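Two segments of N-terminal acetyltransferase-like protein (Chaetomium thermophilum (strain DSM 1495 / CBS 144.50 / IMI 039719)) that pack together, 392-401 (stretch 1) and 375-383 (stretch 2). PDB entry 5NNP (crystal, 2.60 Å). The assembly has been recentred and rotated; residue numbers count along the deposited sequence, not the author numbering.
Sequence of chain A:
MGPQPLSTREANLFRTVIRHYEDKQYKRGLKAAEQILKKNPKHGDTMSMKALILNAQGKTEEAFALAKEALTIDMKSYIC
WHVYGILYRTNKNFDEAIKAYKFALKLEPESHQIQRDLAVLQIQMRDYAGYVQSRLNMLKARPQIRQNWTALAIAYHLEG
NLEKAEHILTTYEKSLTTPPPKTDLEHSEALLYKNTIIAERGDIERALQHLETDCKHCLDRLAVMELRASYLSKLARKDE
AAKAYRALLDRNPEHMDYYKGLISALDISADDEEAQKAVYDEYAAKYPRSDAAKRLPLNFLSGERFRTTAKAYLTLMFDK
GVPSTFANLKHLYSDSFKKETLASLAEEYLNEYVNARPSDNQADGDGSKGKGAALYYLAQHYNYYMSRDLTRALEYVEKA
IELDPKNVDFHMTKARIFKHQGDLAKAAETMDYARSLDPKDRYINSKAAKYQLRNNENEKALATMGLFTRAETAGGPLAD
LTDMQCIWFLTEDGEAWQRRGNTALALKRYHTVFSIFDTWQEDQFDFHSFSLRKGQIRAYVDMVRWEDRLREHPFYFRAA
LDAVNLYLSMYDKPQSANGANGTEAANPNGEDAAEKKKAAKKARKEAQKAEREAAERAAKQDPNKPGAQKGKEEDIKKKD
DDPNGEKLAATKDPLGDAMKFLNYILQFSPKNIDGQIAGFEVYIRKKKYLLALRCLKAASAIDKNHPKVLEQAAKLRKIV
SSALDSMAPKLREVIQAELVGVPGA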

# COMPACT_ATOMS: atom_id res chain seq x y z
N ARG A 392 25.04 17.94 -24.11
CA ARG A 392 24.11 19.03 -24.34
C ARG A 392 23.28 19.32 -23.10
O ARG A 392 22.92 20.47 -22.82
CB ARG A 392 23.19 18.72 -25.52
CG ARG A 392 23.94 18.55 -26.82
CD ARG A 392 23.01 18.40 -28.00
NE ARG A 392 22.04 19.48 -28.09
CZ ARG A 392 21.12 19.57 -29.04
NH1 ARG A 392 21.07 18.64 -29.99
NH2 ARG A 392 20.26 20.58 -29.06
N ALA A 393 22.98 18.27 -22.35
CA ALA A 393 22.18 18.45 -21.16
C ALA A 393 22.96 19.31 -20.17
O ALA A 393 22.42 20.22 -19.55
CB ALA A 393 21.80 17.09 -20.55
N LEU A 394 24.25 19.01 -20.04
CA LEU A 394 25.13 19.79 -19.18
C LEU A 394 25.13 21.26 -19.56
O LEU A 394 25.00 22.12 -18.69
CB LEU A 394 26.55 19.25 -19.25
CG LEU A 394 27.13 18.74 -17.94
CD1 LEU A 394 28.62 18.54 -18.06
CD2 LEU A 394 26.79 19.68 -16.79
N GLU A 395 25.29 21.53 -20.86
CA GLU A 395 25.31 22.91 -21.35
C GLU A 395 24.05 23.65 -20.96
O GLU A 395 24.12 24.77 -20.46
CB GLU A 395 25.47 22.96 -22.87
CG GLU A 395 26.67 22.22 -23.38
CD GLU A 395 26.60 22.01 -24.88
OE1 GLU A 395 25.57 22.37 -25.49
OE2 GLU A 395 27.58 21.48 -25.46
N TYR A 396 22.89 23.02 -21.19
CA TYR A 396 21.61 23.65 -20.91
C TYR A 396 21.40 23.92 -19.42
O TYR A 396 20.88 24.97 -19.04
CB TYR A 396 20.45 22.81 -21.43
CG TYR A 396 20.23 22.90 -22.92
CD1 TYR A 396 19.84 24.10 -23.51
CD2 TYR A 396 20.38 21.80 -23.73
CE1 TYR A 396 19.62 24.18 -24.88
CE2 TYR A 396 20.17 21.87 -25.09
CZ TYR A 396 19.79 23.06 -25.66
OH TYR A 396 19.57 23.12 -27.01
N VAL A 397 21.81 22.98 -18.57
CA VAL A 397 21.62 23.19 -17.14
C VAL A 397 22.55 24.29 -16.64
O VAL A 397 22.17 25.07 -15.77
CB VAL A 397 21.85 21.90 -16.32
CG1 VAL A 397 21.77 22.17 -14.83
CG2 VAL A 397 20.82 20.86 -16.70
N GLU A 398 23.75 24.36 -17.19
CA GLU A 398 24.70 25.41 -16.80
C GLU A 398 24.20 26.81 -17.19
O GLU A 398 24.41 27.77 -16.45
CB GLU A 398 26.08 25.16 -17.42
CG GLU A 398 26.93 24.13 -16.68
CD GLU A 398 27.21 24.51 -15.23
OE1 GLU A 398 27.72 23.64 -14.49
OE2 GLU A 398 26.94 25.66 -14.81
N LYS A 399 23.56 26.91 -18.35
CA LYS A 399 23.01 28.18 -18.78
C LYS A 399 21.86 28.58 -17.87
O LYS A 399 21.69 29.76 -17.56
CB LYS A 399 22.54 28.12 -20.23
CG LYS A 399 23.66 28.13 -21.26
CD LYS A 399 23.17 28.61 -22.60
CE LYS A 399 24.22 28.44 -23.69
NZ LYS A 399 24.21 27.05 -24.24
N ALA A 400 21.09 27.59 -17.45
CA ALA A 400 20.00 27.79 -16.50
C ALA A 400 20.53 28.27 -15.14
O ALA A 400 20.02 29.24 -14.57
CB ALA A 400 19.21 26.51 -16.35
N ILE A 401 21.56 27.60 -14.64
CA ILE A 401 22.19 27.97 -13.38
C ILE A 401 22.92 29.33 -13.44
O ILE A 401 22.99 30.05 -12.43
CB ILE A 401 23.16 26.87 -12.94
CG1 ILE A 401 22.38 25.58 -12.65
CG2 ILE A 401 23.96 27.32 -11.73
CD1 ILE A 401 23.22 24.39 -12.28
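Stretch 2, residues 375-383: LYYLAQHYN

The most distinctive feature of this contact is a cluster of one arginine and two tyrosines built without a single hydrogen bond between the two stretches: the guanidinium of Arg392 lies flat on the ring of Tyr382, with centres 4.2 Å apart and planes at 27°, while the Tyr382 ring runs nearly parallel to that of Tyr396. These two rings, inclined by only 10°, are slid apart, so that their centroids are 5.8 Å from each other and they barely overlap; CE2 of Tyr396 and CE2 of Tyr382 approach to 3.7 Å. Arg392 and Tyr396 lie on the same side of the Tyr382 ring. Arg392 NH2 comes within 3.2 Å of Tyr382 OH, but the angle is too poor for a hydrogen bond. Arg392 NH2 donates a weak hydrogen bond to Tyr396 OH (3.3 Å) within its own helix, which adds a weak link between the two side chains.

Stretch 2 enters already helical, and its helix runs nearly antiparallel to that of stretch 1, with a signed crossing angle of -157° and axes approaching to 7.7 Å. Such close packing is accommodated by small residues: CA of Ala393 lies 4.4 Å from CA of Ala379, and CB of Ala393 rests 3.4 Å from the carbonyl O of Ala379 and 3.8 Å from CB of Tyr382. As the antiparallel course requires, Ala400, further along stretch 1, meets Leu375, at the start of stretch 2, with their CB atoms 4.1 Å apart.

Between these points Tyr396 fills the centre of the interface. Leu378 covers one face of its ring, with CB 3.6 Å from the centroid and almost on the ring normal, whereas Leu375 CD2 sits at the ring edge, 4.2 Å from Tyr396 CD1. The CB atoms of Tyr396 and Ala379 are 4.0 Å apart.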

# COMPACT_ATOMS: atom_id res chain seq x y z
N LEU A 375 15.12 26.54 -20.59
CA LEU A 375 16.47 26.00 -20.55
C LEU A 375 16.47 24.74 -19.68
O LEU A 375 17.11 23.74 -20.00
CB LEU A 375 17.48 27.03 -20.03
CG LEU A 375 17.81 28.24 -20.92
CD1 LEU A 375 18.67 29.24 -20.16
CD2 LEU A 375 18.53 27.82 -22.21
N TYR A 376 15.72 24.79 -18.58
CA TYR A 376 15.59 23.65 -17.69
C TYR A 376 14.88 22.48 -18.34
O TYR A 376 15.19 21.32 -18.06
CB TYR A 376 14.85 24.05 -16.42
CG TYR A 376 14.77 22.95 -15.40
CD1 TYR A 376 15.92 22.40 -14.85
CD2 TYR A 376 13.54 22.46 -14.96
CE1 TYR A 376 15.85 21.40 -13.91
CE2 TYR A 376 13.47 21.45 -14.03
CZ TYR A 376 14.63 20.92 -13.50
OH TYR A 376 14.56 19.92 -12.56
N TYR A 377 13.90 22.78 -19.20
CA TYR A 377 13.19 21.72 -19.92
C TYR A 377 14.17 21.02 -20.86
O TYR A 377 14.18 19.79 -20.97
CB TYR A 377 12.01 22.26 -20.73
CG TYR A 377 11.23 21.18 -21.46
CD1 TYR A 377 11.68 20.66 -22.68
CD2 TYR A 377 10.06 20.66 -20.93
CE1 TYR A 377 10.98 19.67 -23.34
CE2 TYR A 377 9.35 19.68 -21.58
CZ TYR A 377 9.81 19.18 -22.78
OH TYR A 377 9.09 18.19 -23.42
N LEU A 378 14.98 21.82 -21.53
CA LEU A 378 15.93 21.27 -22.47
C LEU A 378 16.99 20.46 -21.74
O LEU A 378 17.47 19.45 -22.26
CB LEU A 378 16.56 22.38 -23.30
CG LEU A 378 15.63 22.92 -24.39
CD1 LEU A 378 16.08 24.30 -24.86
CD2 LEU A 378 15.56 21.94 -25.55
N ALA A 379 17.34 20.88 -20.53
CA ALA A 379 18.36 20.18 -19.75
C ALA A 379 17.87 18.78 -19.46
O ALA A 379 18.61 17.80 -19.59
CB ALA A 379 18.65 20.91 -18.47
N GLN A 380 16.60 18.70 -19.09
CA GLN A 380 16.01 17.43 -18.73
C GLN A 380 15.74 16.56 -19.95
O GLN A 380 15.91 15.35 -19.89
CB GLN A 380 14.73 17.67 -17.94
CG GLN A 380 15.04 18.08 -16.53
CD GLN A 380 13.81 18.24 -15.71
OE1 GLN A 380 12.97 19.11 -15.97
NE2 GLN A 380 13.68 17.41 -14.70
N HIS A 381 15.33 17.19 -21.04
CA HIS A 381 15.12 16.48 -22.30
C HIS A 381 16.34 15.64 -22.65
O HIS A 381 16.24 14.44 -22.89
CB HIS A 381 14.83 17.48 -23.43
CG HIS A 381 14.58 16.84 -24.77
ND1 HIS A 381 13.31 16.57 -25.24
CD2 HIS A 381 15.44 16.45 -25.74
CE1 HIS A 381 13.40 16.02 -26.44
NE2 HIS A 381 14.68 15.93 -26.77
N TYR A 382 17.50 16.28 -22.67
CA TYR A 382 18.71 15.63 -23.10
C TYR A 382 19.37 14.82 -22.00
O TYR A 382 20.40 14.18 -22.21
CB TYR A 382 19.66 16.68 -23.65
CG TYR A 382 19.16 17.22 -24.96
CD1 TYR A 382 19.22 16.45 -26.12
CD2 TYR A 382 18.59 18.48 -25.03
CE1 TYR A 382 18.75 16.92 -27.32
CE2 TYR A 382 18.12 18.97 -26.23
CZ TYR A 382 18.20 18.18 -27.37
OH TYR A 382 17.73 18.67 -28.57
N ASN A 383 18.77 14.83 -20.82
CA ASN A 383 19.20 13.94 -19.75
C ASN A 383 18.37 12.66 -19.75
O ASN A 383 18.81 11.61 -19.28
CB ASN A 383 19.09 14.65 -18.41
CG ASN A 383 19.86 13.95 -17.32
OD1 ASN A 383 20.87 13.28 -17.58
ND2 ASN A 383 19.40 14.10 -16.08